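Local coordinates for protein putative oxidoreductase (Pseudomonas putida, PDB 3L6D) that probably binds NADP and catalyses a redox reaction, as in relatives of 6-phosphogluconate dehydrogenase and reductive aminases, at residues Q271-M279 and I286-A294. Residues are numbered along the deposited sequence; the frame is centred on the assembly and turned at random.
Sequences QVVQRAAAM and IAATTKSFA
V272 reaches across to F293 and T289 with its CG1 branch. CG1 lies 3.5 Å from F293 CZ and meets the ring obliquely. The same methyl is 3.6 Å from T289 CG2. A chi1 of 171° sets CG1 opposite the backbone N and turns it to both neighbours. A276 adds its methyl group, with CB 3.9 Å from S292 CB. This small pair sits where CA atoms of the two segments come nearest, 5.5 Å between A276 CA and S292 CA. Beyond it, V273 CG1 loosely approaches I286 CD1.

The polar edge is built round one water. It donates to V272 O and to S292 OG (2.9 Å), and accepts from R275 NE (3.0 Å). S292 OG in turn donates to T289 O at 2.7 Å, in the carbonyl plane and on a lone pair. Its chi1 of 78° places OG between the backbone N and carbonyl carbon, within reach of both partners. Without the hydroxyl, as with an alanine here, the water would probably lose one acceptor and T289 O its second donor. R275 NH2 comes to 2.7 Å from S292 O, which lies at the guanidinium edge near its plane. The SE of selenomethionine M279 covers one guanidinium face and also lies beside S292. T289 OG1 donates back to I286 O, which also accepts from T289 N.

The second subunit packs on V272 through P264 and on R275 through W262. Residues 286-293 wind with helical phi/psi, and backbone N-H groups bond to the carbonyl three residues back. They fold back against helix 264-281 in the helical C-terminal region, away from the Rossmann-type sheet. Helix 242-259 touches V273 and I286, and helix 204-232 receives A287 and T290.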
ATOM      1  N   GLN B 271       2.138  -1.305  18.383  1.00 26.04           N
ATOM      2  CA  GLN B 271       2.236  -0.237  19.406  1.00 26.57           C
ATOM      3  C   GLN B 271       1.175   0.842  19.184  1.00 25.18           C
ATOM      4  O   GLN B 271       0.462   1.208  20.105  1.00 24.53           O
ATOM      5  CB  GLN B 271       3.664   0.375  19.443  1.00 28.20           C
ATOM      6  CG  GLN B 271       3.868   1.490  20.467  1.00 50.21           C
ATOM      7  CD  GLN B 271       5.286   2.102  20.465  1.00 31.47           C
ATOM      8  OE1 GLN B 271       6.114   1.831  19.578  1.00 50.51           O
ATOM      9  NE2 GLN B 271       5.559   2.935  21.471  1.00 50.31           N
ATOM     10  N   VAL B 272       1.073   1.339  17.956  1.00 23.70           N
ATOM     11  CA  VAL B 272       0.097   2.357  17.602  1.00 23.31           C
ATOM     12  C   VAL B 272      -1.352   1.930  17.884  1.00 22.81           C
ATOM     13  O   VAL B 272      -2.137   2.699  18.478  1.00 22.95           O
ATOM     14  CB  VAL B 272       0.255   2.777  16.111  1.00 23.24           C
ATOM     15  CG1 VAL B 272      -0.893   3.685  15.670  1.00 27.98           C
ATOM     16  CG2 VAL B 272       1.585   3.508  15.913  1.00 27.68           C
ATOM     17  N   VAL B 273      -1.720   0.729  17.452  1.00 22.01           N
ATOM     18  CA  VAL B 273      -3.115   0.299  17.585  1.00 22.63           C
ATOM     19  C   VAL B 273      -3.403  -0.117  19.040  1.00 25.16           C
ATOM     20  O   VAL B 273      -4.470   0.168  19.578  1.00 25.12           O
ATOM     21  CB  VAL B 273      -3.462  -0.840  16.609  1.00 22.37           C
ATOM     22  CG1 VAL B 273      -4.885  -1.186  16.749  1.00 25.44           C
ATOM     23  CG2 VAL B 273      -3.217  -0.402  15.123  1.00 24.39           C
ATOM     24  N   GLN B 274      -2.459  -0.785  19.691  1.00 27.58           N
ATOM     25  CA  GLN B 274      -2.669  -1.090  21.122  1.00 29.94           C
ATOM     26  C   GLN B 274      -2.902   0.237  21.853  1.00 31.52           C
ATOM     27  O   GLN B 274      -3.884   0.393  22.582  1.00 31.25           O
ATOM     28  CB  GLN B 274      -1.490  -1.881  21.700  1.00 31.59           C
ATOM     29  CG  GLN B 274      -1.291  -3.298  21.105  1.00 59.43           C
ATOM     30  CD  GLN B 274      -2.325  -4.328  21.573  1.00 34.25           C
ATOM     31  OE1 GLN B 274      -3.034  -4.113  22.559  1.00 60.23           O
ATOM     32  NE2 GLN B 274      -2.401  -5.461  20.870  1.00 59.75           N
ATOM     33  N   ARG B 275      -2.046   1.229  21.599  1.00 32.81           N
ATOM     34  CA  ARG B 275      -2.211   2.531  22.241  1.00 34.04           C
ATOM     35  C   ARG B 275      -3.547   3.250  21.925  1.00 33.43           C
ATOM     36  O   ARG B 275      -4.183   3.795  22.839  1.00 33.94           O
ATOM     37  CB  ARG B 275      -1.033   3.452  21.945  1.00 36.05           C
ATOM     38  CG  ARG B 275      -0.919   4.584  22.952  1.00 47.42           C
ATOM     39  CD  ARG B 275       0.039   5.620  22.472  1.00 38.45           C
ATOM     40  NE  ARG B 275      -0.521   6.340  21.344  1.00 47.24           N
ATOM     41  CZ  ARG B 275      -0.679   7.653  21.300  1.00 39.13           C
ATOM     42  NH1 ARG B 275      -0.295   8.397  22.324  1.00 46.42           N
ATOM     43  NH2 ARG B 275      -1.198   8.210  20.211  1.00 46.64           N
ATOM     44  N   ALA B 276      -3.973   3.240  20.660  1.00 31.54           N
ATOM     45  CA  ALA B 276      -5.301   3.739  20.288  1.00 30.66           C
ATOM     46  C   ALA B 276      -6.390   3.020  21.099  1.00 30.67           C
ATOM     47  O   ALA B 276      -7.347   3.659  21.587  1.00 29.45           O
ATOM     48  CB  ALA B 276      -5.558   3.568  18.777  1.00 30.30           C
ATOM     49  N   ALA B 277      -6.238   1.704  21.244  1.00 31.72           N
ATOM     50  CA  ALA B 277      -7.163   0.908  22.074  1.00 33.47           C
ATOM     51  C   ALA B 277      -7.175   1.405  23.525  1.00 36.10           C
ATOM     52  O   ALA B 277      -8.243   1.596  24.105  1.00 36.68           O
ATOM     53  CB  ALA B 277      -6.817  -0.564  22.010  1.00 32.87           C
ATOM     54  N   ALA B 278      -5.993   1.645  24.096  1.00 37.72           N
ATOM     55  CA  ALA B 278      -5.892   2.077  25.491  1.00 39.76           C
ATOM     56  C   ALA B 278      -6.416   3.507  25.667  1.00 41.20           C
ATOM     57  O   ALA B 278      -6.627   3.961  26.788  1.00 41.20           O
ATOM     58  CB  ALA B 278      -4.442   1.970  25.981  1.00 39.99           C
HETATM   59  N   MSE B 279      -6.628   4.214  24.558  1.00 42.13           N
HETATM   60  CA  MSE B 279      -7.087   5.595  24.611  1.00 43.51           C
HETATM   61  C   MSE B 279      -8.599   5.727  24.484  1.00 40.66           C
HETATM   62  O   MSE B 279      -9.114   6.838  24.434  1.00 40.57           O
HETATM   63  CB  MSE B 279      -6.404   6.444  23.524  1.00 48.04           C
HETATM   64  CG  MSE B 279      -4.994   6.934  23.873  1.00 53.38           C
HETATM   65 SE   MSE B 279      -4.125   7.898  22.377  1.00 55.37          SE
HETATM   66  CE  MSE B 279      -5.193   9.560  22.403  1.00 53.11           C
ATOM     67  N   ILE B 286     -11.408   0.934  12.606  1.00 27.17           N
ATOM     68  CA  ILE B 286      -9.949   0.920  12.555  1.00 26.26           C
ATOM     69  C   ILE B 286      -9.372   2.262  12.072  1.00 26.06           C
ATOM     70  O   ILE B 286      -8.294   2.694  12.533  1.00 25.57           O
ATOM     71  CB  ILE B 286      -9.477  -0.287  11.722  1.00 26.49           C
ATOM     72  CG1 ILE B 286      -7.951  -0.474  11.804  1.00 29.96           C
ATOM     73  CG2 ILE B 286      -9.998  -0.179  10.241  1.00 29.29           C
ATOM     74  CD1 ILE B 286      -7.409  -0.681  13.224  1.00 26.00           C
ATOM     75  N   ALA B 287     -10.111   2.959  11.209  1.00 25.79           N
ATOM     76  CA  ALA B 287      -9.676   4.291  10.757  1.00 26.47           C
ATOM     77  C   ALA B 287      -9.575   5.308  11.907  1.00 26.84           C
ATOM     78  O   ALA B 287      -8.922   6.330  11.734  1.00 27.71           O
ATOM     79  CB  ALA B 287     -10.570   4.828   9.645  1.00 25.52           C
ATOM     80  N   ALA B 288     -10.169   5.022  13.074  1.00 26.72           N
ATOM     81  CA  ALA B 288     -10.056   5.941  14.226  1.00 26.08           C
ATOM     82  C   ALA B 288      -8.632   5.975  14.746  1.00 25.92           C
ATOM     83  O   ALA B 288      -8.267   6.861  15.548  1.00 27.01           O
ATOM     84  CB  ALA B 288     -11.011   5.557  15.365  1.00 26.96           C
ATOM     85  N   THR B 289      -7.827   5.010  14.321  1.00 25.04           N
ATOM     86  CA  THR B 289      -6.393   5.038  14.607  1.00 24.45           C
ATOM     87  C   THR B 289      -5.831   6.419  14.244  1.00 24.21           C
ATOM     88  O   THR B 289      -4.986   6.968  14.957  1.00 24.74           O
ATOM     89  CB  THR B 289      -5.630   3.937  13.838  1.00 23.86           C
ATOM     90  OG1 THR B 289      -6.137   2.651  14.210  1.00 24.10           O
ATOM     91  CG2 THR B 289      -4.120   3.972  14.165  1.00 25.01           C
ATOM     92  N   THR B 290      -6.297   6.968  13.117  1.00 24.20           N
ATOM     93  CA  THR B 290      -5.957   8.321  12.709  1.00 24.69           C
ATOM     94  C   THR B 290      -6.074   9.369  13.826  1.00 26.36           C
ATOM     95  O   THR B 290      -5.137  10.185  14.035  1.00 27.17           O
ATOM     96  CB  THR B 290      -6.812   8.733  11.474  1.00 25.47           C
ATOM     97  OG1 THR B 290      -6.581   7.765  10.426  1.00 27.91           O
ATOM     98  CG2 THR B 290      -6.383  10.078  10.965  1.00 30.57           C
ATOM     99  N   LYS B 291      -7.211   9.369  14.525  1.00 26.86           N
ATOM    100  CA  LYS B 291      -7.479  10.342  15.595  1.00 29.04           C
ATOM    101  C   LYS B 291      -6.531  10.228  16.794  1.00 29.69           C
ATOM    102  O   LYS B 291      -6.323  11.220  17.499  1.00 30.75           O
ATOM    103  CB  LYS B 291      -8.932  10.239  16.084  1.00 29.80           C
ATOM    104  CG  LYS B 291      -9.985  10.795  15.114  1.00 43.19           C
ATOM    105  CD  LYS B 291     -11.342  10.063  15.220  1.00 32.67           C
ATOM    106  CE  LYS B 291     -12.062  10.282  16.526  1.00 44.16           C
ATOM    107  NZ  LYS B 291     -13.232   9.359  16.697  1.00 34.24           N
ATOM    108  N   SER B 292      -5.940   9.051  17.004  1.00 29.41           N
ATOM    109  CA  SER B 292      -5.041   8.812  18.138  1.00 30.37           C
ATOM    110  C   SER B 292      -3.750   9.622  18.024  1.00 32.20           C
ATOM    111  O   SER B 292      -3.032   9.831  19.017  1.00 32.81           O
ATOM    112  CB  SER B 292      -4.752   7.308  18.327  1.00 30.71           C
ATOM    113  OG  SER B 292      -3.803   6.782  17.402  1.00 27.72           O
ATOM    114  N   PHE B 293      -3.470  10.114  16.818  1.00 32.77           N
ATOM    115  CA  PHE B 293      -2.314  10.985  16.630  1.00 33.00           C
ATOM    116  C   PHE B 293      -2.572  12.457  16.962  1.00 33.89           C
ATOM    117  O   PHE B 293      -1.631  13.266  17.008  1.00 34.19           O
ATOM    118  CB  PHE B 293      -1.766  10.828  15.215  1.00 32.17           C
ATOM    119  CG  PHE B 293      -1.241   9.450  14.935  1.00 28.54           C
ATOM    120  CD1 PHE B 293      -2.027   8.507  14.298  1.00 31.49           C
ATOM    121  CD2 PHE B 293       0.057   9.100  15.317  1.00 32.37           C
ATOM    122  CE1 PHE B 293      -1.539   7.235  14.045  1.00 27.84           C
ATOM    123  CE2 PHE B 293       0.560   7.821  15.078  1.00 28.19           C
ATOM    124  CZ  PHE B 293      -0.235   6.889  14.433  1.00 31.83           C
ATOM    125  N   ALA B 294      -3.839  12.805  17.183  1.00 34.79           N
ATOM    126  CA  ALA B 294      -4.232  14.214  17.311  1.00 36.15           C
ATOM    127  C   ALA B 294      -3.646  14.875  18.555  1.00 38.14           C
ATOM    128  O   ALA B 294      -3.436  14.207  19.572  1.00 39.18           O
ATOM    129  CB  ALA B 294      -5.740  14.347  17.297  1.00 36.11           C
TER
HETATM  130  O   HOH W   1      -1.773   5.350  18.814  1.00 33.90           O